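PDB 5H5M: alpha-catenin-like protein hmp-1 from Caenorhabditis elegans, which works in the cadherin-catenin complex of adherens junctions, binds actin filaments and is required for the cell migration and shape changes that enclose and elongate the embryonic body. Local coordinates for residues Gly281-Arg286 with Asp323-Arg328; Thr275-Ala280 with Ala331-Gln336. All coordinates share one frame; numbering follows the deposited sequence.

After nine earlier helices the chain reaches T275-A280, the N-cap and first turn of helix 276-300, and then G281-R286, further along the same helix. It reverses beyond residue 300 and returns along helix 305-339, where D323-R328 meets G281-R286 and closes contact 1 over 36 intervening residues. Further on, A331-Q336 comes back beside T275-A280, so contact 2 closes a longer loop of 50 residues with contact 1 nested inside it. The nesting is what an antiparallel helical hairpin produces. The two contacts, whose centres lie about 10 Å apart, also touch each other: F325 CE2 packs 3.7 Å from A280 O. Both join the same two helices of the M domain.

Contact 1 (Gly281-Arg286 with Asp323-Arg328); sequences GSIRGR and DQFAER
I283 and F325 carry the apolar half of this contact, between two helix segments that run antiparallel at 171° with axes 10.5 Å apart. The side chains cross at about a right angle, and CE2 and CZ of the ring meet CB, CG2 and the tip CD1 of the isoleucine. I283 CG2 lies 3.7 Å from F325 CE2, while I283 CD1 reaches F325 CZ at 3.9 Å. F325 CG stands anti to the backbone N (chi1 165°), which starts the ring off toward helix 276-300. V362 of helix 345-374 touches both side chains, so a third helix packs against the pair.

R284, next in sequence, works at the more exposed margin. Its chain is extended from CG to NE and takes the guanidinium across to the partner helix, where NH1 comes to 3.6 Å from A326 CB. The same NH1 lies 4.0 Å from D323 OD1; the carboxylate oxygen sits at the guanidinium edge, near its plane, and the two flat groups are 26° apart. That is too far for a salt bridge, though the opposite charges probably still attract. R286 faces another way, toward salt bridges with D251 and D121.

An alanine in place of F325 would probably leave I283 and V362 without the ring between the helices and open a gap there. Helices 276-300 and 305-339 thus pack antiparallel, and I283 also touches D251 of helix 237-260 and C359 of helix 345-374, an arrangement as in the four-helix bundles of the vinculin/alpha-catenin family.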
loop_
_atom_site.group_PDB
_atom_site.type_symbol
_atom_site.label_atom_id
_atom_site.label_comp_id
_atom_site.label_asym_id
_atom_site.label_seq_id
_atom_site.Cartn_x
_atom_site.Cartn_y
_atom_site.Cartn_z
ATOM N N GLY A 281 6.913 -10.030 11.561
ATOM C CA GLY A 281 5.486 -9.767 11.579
ATOM C C GLY A 281 4.995 -9.045 10.336
ATOM O O GLY A 281 3.909 -9.338 9.834
ATOM N N SER A 282 5.792 -8.104 9.836
ATOM C CA SER A 282 5.426 -7.353 8.634
ATOM C C SER A 282 5.542 -8.225 7.392
ATOM O O SER A 282 4.656 -8.230 6.538
ATOM C CB SER A 282 6.301 -6.105 8.476
ATOM O OG SER A 282 6.081 -5.178 9.526
ATOM N N ILE A 283 6.648 -8.953 7.295
ATOM C CA ILE A 283 6.891 -9.842 6.168
ATOM C C ILE A 283 5.790 -10.893 6.049
ATOM O O ILE A 283 5.271 -11.141 4.962
ATOM C CB ILE A 283 8.259 -10.528 6.294
ATOM C CG1 ILE A 283 9.369 -9.489 6.144
ATOM C CG2 ILE A 283 8.412 -11.628 5.254
ATOM C CD1 ILE A 283 10.764 -10.051 6.223
ATOM N N ARG A 284 5.420 -11.492 7.176
ATOM C CA ARG A 284 4.361 -12.494 7.185
ATOM C C ARG A 284 3.041 -11.900 6.692
ATOM O O ARG A 284 2.374 -12.477 5.830
ATOM C CB ARG A 284 4.183 -13.081 8.587
ATOM C CG ARG A 284 3.058 -14.097 8.676
ATOM C CD ARG A 284 2.899 -14.665 10.080
ATOM N NE ARG A 284 1.785 -15.609 10.142
ATOM C CZ ARG A 284 1.907 -16.924 9.983
ATOM N NH1 ARG A 284 3.099 -17.464 9.768
ATOM N NH2 ARG A 284 0.834 -17.702 10.050
ATOM N N GLY A 285 2.678 -10.744 7.241
ATOM C CA GLY A 285 1.447 -10.071 6.877
ATOM C C GLY A 285 1.378 -9.709 5.405
ATOM O O GLY A 285 0.367 -9.954 4.748
ATOM N N ARG A 286 2.456 -9.128 4.889
ATOM C CA ARG A 286 2.521 -8.737 3.484
ATOM C C ARG A 286 2.457 -9.954 2.564
ATOM O O ARG A 286 1.778 -9.933 1.536
ATOM C CB ARG A 286 3.798 -7.945 3.202
ATOM C CG ARG A 286 3.911 -6.614 3.935
ATOM C CD ARG A 286 5.068 -5.799 3.371
ATOM N NE ARG A 286 5.728 -4.977 4.381
ATOM C CZ ARG A 286 5.354 -3.742 4.708
ATOM N NH1 ARG A 286 4.310 -3.177 4.114
ATOM N NH2 ARG A 286 6.023 -3.075 5.637
ATOM N N ASP A 323 5.258 -20.461 6.913
ATOM C CA ASP A 323 5.458 -21.208 8.153
ATOM C C ASP A 323 6.937 -21.451 8.443
ATOM O O ASP A 323 7.395 -21.256 9.570
ATOM C CB ASP A 323 4.715 -22.545 8.100
ATOM C CG ASP A 323 3.213 -22.379 8.208
ATOM O OD1 ASP A 323 2.770 -21.377 8.810
ATOM O OD2 ASP A 323 2.478 -23.252 7.698
ATOM N N GLN A 324 7.676 -21.882 7.427
ATOM C CA GLN A 324 9.108 -22.129 7.568
ATOM C C GLN A 324 9.855 -20.856 7.958
ATOM O O GLN A 324 10.798 -20.897 8.746
ATOM C CB GLN A 324 9.689 -22.696 6.268
ATOM C CG GLN A 324 9.139 -24.056 5.877
ATOM C CD GLN A 324 9.554 -24.474 4.477
ATOM O OE1 GLN A 324 10.310 -23.770 3.804
ATOM N NE2 GLN A 324 9.062 -25.625 4.033
ATOM N N PHE A 325 9.428 -19.728 7.399
ATOM C CA PHE A 325 10.023 -18.439 7.727
ATOM C C PHE A 325 9.719 -18.035 9.167
ATOM O O PHE A 325 10.617 -17.647 9.914
ATOM C CB PHE A 325 9.526 -17.356 6.769
ATOM C CG PHE A 325 9.794 -15.959 7.248
ATOM C CD1 PHE A 325 11.078 -15.436 7.217
ATOM C CD2 PHE A 325 8.766 -15.170 7.737
ATOM C CE1 PHE A 325 11.331 -14.149 7.664
ATOM C CE2 PHE A 325 9.012 -13.881 8.187
ATOM C CZ PHE A 325 10.294 -13.371 8.148
ATOM N N ALA A 326 8.447 -18.129 9.546
ATOM C CA ALA A 326 8.005 -17.746 10.882
ATOM C C ALA A 326 8.701 -18.575 11.953
ATOM O O ALA A 326 9.019 -18.075 13.030
ATOM C CB ALA A 326 6.496 -17.890 11.002
ATOM N N GLU A 327 8.939 -19.845 11.646
ATOM C CA GLU A 327 9.572 -20.755 12.588
ATOM C C GLU A 327 11.022 -20.357 12.852
ATOM O O GLU A 327 11.449 -20.258 14.003
ATOM C CB GLU A 327 9.498 -22.189 12.063
ATOM C CG GLU A 327 10.039 -23.233 13.023
ATOM C CD GLU A 327 9.885 -24.650 12.493
ATOM O OE1 GLU A 327 10.914 -25.288 12.182
ATOM O OE2 GLU A 327 8.731 -25.123 12.389
ATOM N N ARG A 328 11.770 -20.115 11.780
ATOM C CA ARG A 328 13.177 -19.744 11.891
ATOM C C ARG A 328 13.354 -18.346 12.474
ATOM O O ARG A 328 14.264 -18.109 13.269
ATOM C CB ARG A 328 13.857 -19.835 10.527
ATOM C CG ARG A 328 13.901 -21.242 9.955
ATOM C CD ARG A 328 14.355 -21.239 8.506
ATOM N NE ARG A 328 15.756 -20.856 8.360
ATOM C CZ ARG A 328 16.391 -20.791 7.194
ATOM N NH1 ARG A 328 15.748 -21.080 6.070
ATOM N NH2 ARG A 328 17.669 -20.437 7.150
#

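Contact 2 (Thr275-Ala280 with Ala331-Gln336); sequences TVDCAA and ALANRQ
V276, in the first turn of helix 276-300, packs against L332, A333 and Q336. Its CB lies 4.2 Å from Q336 OE1. From there the two methyls part. CG1, anti to the backbone N (chi1 172°), meets L332 CG and A333 CB, each at 4.2 Å, with the leucine side chain crossing the valine at about a right angle. CG2, beside the backbone N, comes to 3.6 Å from Q336 OE1. The extended glutamine chain carries its amide across toward helix 276-300, where OE1 faces the valine, while its NE2 makes a weak hydrogen bond to G258 O.

On the exposed side, D277 OD1 lies 3.6 Å from A333 CB. The small A333 suits the narrow approach of the backbones, since its CA is 6.0 Å from that of V276. Just before the helix, T275 is the N-cap: OG1 accepts from C278 N at 3.3 Å, with a nearly straight N-H...O angle of 164°, capping the first turn of the helix.

Around V276 and L332 the other two helices close in, I259 from helix 237-260 and F355 from helix 345-374. The segment axes are antiparallel at 164°, and a buried valine at a capped helix start, packed by residues from three other helices, belongs to the core of an antiparallel four-helix bundle, here in the alpha-catenin M domain.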
loop_
_atom_site.group_PDB
_atom_site.type_symbol
_atom_site.label_atom_id
_atom_site.label_comp_id
_atom_site.label_asym_id
_atom_site.label_seq_id
_atom_site.Cartn_x
_atom_site.Cartn_y
_atom_site.Cartn_z
ATOM N N THR A 275 13.069 -4.547 14.989
ATOM C CA THR A 275 13.296 -5.796 15.703
ATOM C C THR A 275 12.989 -6.972 14.795
ATOM O O THR A 275 12.230 -6.843 13.833
ATOM C CB THR A 275 12.440 -5.897 16.982
ATOM O OG1 THR A 275 11.052 -5.788 16.646
ATOM C CG2 THR A 275 12.812 -4.793 17.958
ATOM N N VAL A 276 13.598 -8.113 15.096
ATOM C CA VAL A 276 13.314 -9.345 14.377
ATOM C C VAL A 276 11.827 -9.689 14.476
ATOM O O VAL A 276 11.208 -10.081 13.486
ATOM C CB VAL A 276 14.156 -10.511 14.918
ATOM C CG1 VAL A 276 13.716 -11.827 14.293
ATOM C CG2 VAL A 276 15.633 -10.254 14.662
ATOM N N ASP A 277 11.259 -9.513 15.668
ATOM C CA ASP A 277 9.850 -9.813 15.910
ATOM C C ASP A 277 8.925 -9.072 14.953
ATOM O O ASP A 277 8.120 -9.691 14.259
ATOM C CB ASP A 277 9.468 -9.475 17.354
ATOM C CG ASP A 277 9.630 -10.656 18.293
ATOM O OD1 ASP A 277 9.475 -11.806 17.833
ATOM O OD2 ASP A 277 9.906 -10.434 19.494
ATOM N N CYS A 278 9.050 -7.749 14.917
ATOM C CA CYS A 278 8.163 -6.913 14.108
ATOM C C CYS A 278 8.437 -7.018 12.613
ATOM O O CYS A 278 7.505 -7.002 11.807
ATOM C CB CYS A 278 8.265 -5.452 14.549
ATOM S SG CYS A 278 7.631 -5.155 16.212
ATOM N N ALA A 279 9.711 -7.110 12.242
ATOM C CA ALA A 279 10.073 -7.280 10.839
ATOM C C ALA A 279 9.467 -8.568 10.299
ATOM O O ALA A 279 8.886 -8.578 9.214
ATOM C CB ALA A 279 11.584 -7.285 10.664
ATOM N N ALA A 280 9.597 -9.648 11.065
ATOM C CA ALA A 280 8.994 -10.928 10.699
ATOM C C ALA A 280 7.475 -10.804 10.637
ATOM O O ALA A 280 6.831 -11.389 9.766
ATOM C CB ALA A 280 9.402 -12.015 11.681
ATOM N N ALA A 331 12.671 -18.544 16.225
ATOM C CA ALA A 331 13.789 -19.173 16.919
ATOM C C ALA A 331 14.952 -18.193 17.050
ATOM O O ALA A 331 15.674 -18.198 18.048
ATOM C CB ALA A 331 14.230 -20.433 16.190
ATOM N N LEU A 332 15.123 -17.354 16.032
ATOM C CA LEU A 332 16.140 -16.310 16.053
ATOM C C LEU A 332 15.781 -15.257 17.096
ATOM O O LEU A 332 16.639 -14.792 17.845
ATOM C CB LEU A 332 16.289 -15.678 14.665
ATOM C CG LEU A 332 17.040 -14.352 14.503
ATOM C CD1 LEU A 332 18.429 -14.420 15.095
ATOM C CD2 LEU A 332 17.118 -13.960 13.032
ATOM N N ALA A 333 14.505 -14.894 17.144
ATOM C CA ALA A 333 14.014 -13.931 18.121
ATOM C C ALA A 333 14.232 -14.430 19.550
ATOM O O ALA A 333 14.629 -13.665 20.430
ATOM C CB ALA A 333 12.540 -13.639 17.879
ATOM N N ASN A 334 13.978 -15.716 19.773
ATOM C CA ASN A 334 14.163 -16.308 21.093
ATOM C C ASN A 334 15.632 -16.366 21.494
ATOM O O ASN A 334 15.964 -16.211 22.668
ATOM C CB ASN A 334 13.552 -17.711 21.149
ATOM C CG ASN A 334 12.037 -17.689 21.064
ATOM O OD1 ASN A 334 11.394 -16.725 21.479
ATOM N ND2 ASN A 334 11.459 -18.759 20.526
ATOM N N ARG A 335 16.511 -16.589 20.522
ATOM C CA ARG A 335 17.941 -16.629 20.804
ATOM C C ARG A 335 18.467 -15.243 21.174
ATOM O O ARG A 335 19.418 -15.120 21.941
ATOM C CB ARG A 335 18.725 -17.189 19.611
ATOM C CG ARG A 335 18.541 -18.686 19.384
ATOM C CD ARG A 335 19.479 -19.215 18.302
ATOM N NE ARG A 335 19.302 -18.538 17.018
ATOM C CZ ARG A 335 18.703 -19.081 15.962
ATOM N NH1 ARG A 335 18.209 -20.309 16.038
ATOM N NH2 ARG A 335 18.589 -18.395 14.830
ATOM N N GLN A 336 17.832 -14.205 20.642
ATOM C CA GLN A 336 18.297 -12.838 20.848
ATOM C C GLN A 336 17.857 -12.260 22.193
ATOM O O GLN A 336 18.536 -11.404 22.759
ATOM C CB GLN A 336 17.808 -11.934 19.714
ATOM C CG GLN A 336 18.457 -10.560 19.709
ATOM C CD GLN A 336 17.949 -9.671 18.591
ATOM O OE1 GLN A 336 16.876 -9.905 18.032
ATOM N NE2 GLN A 336 18.721 -8.643 18.259
#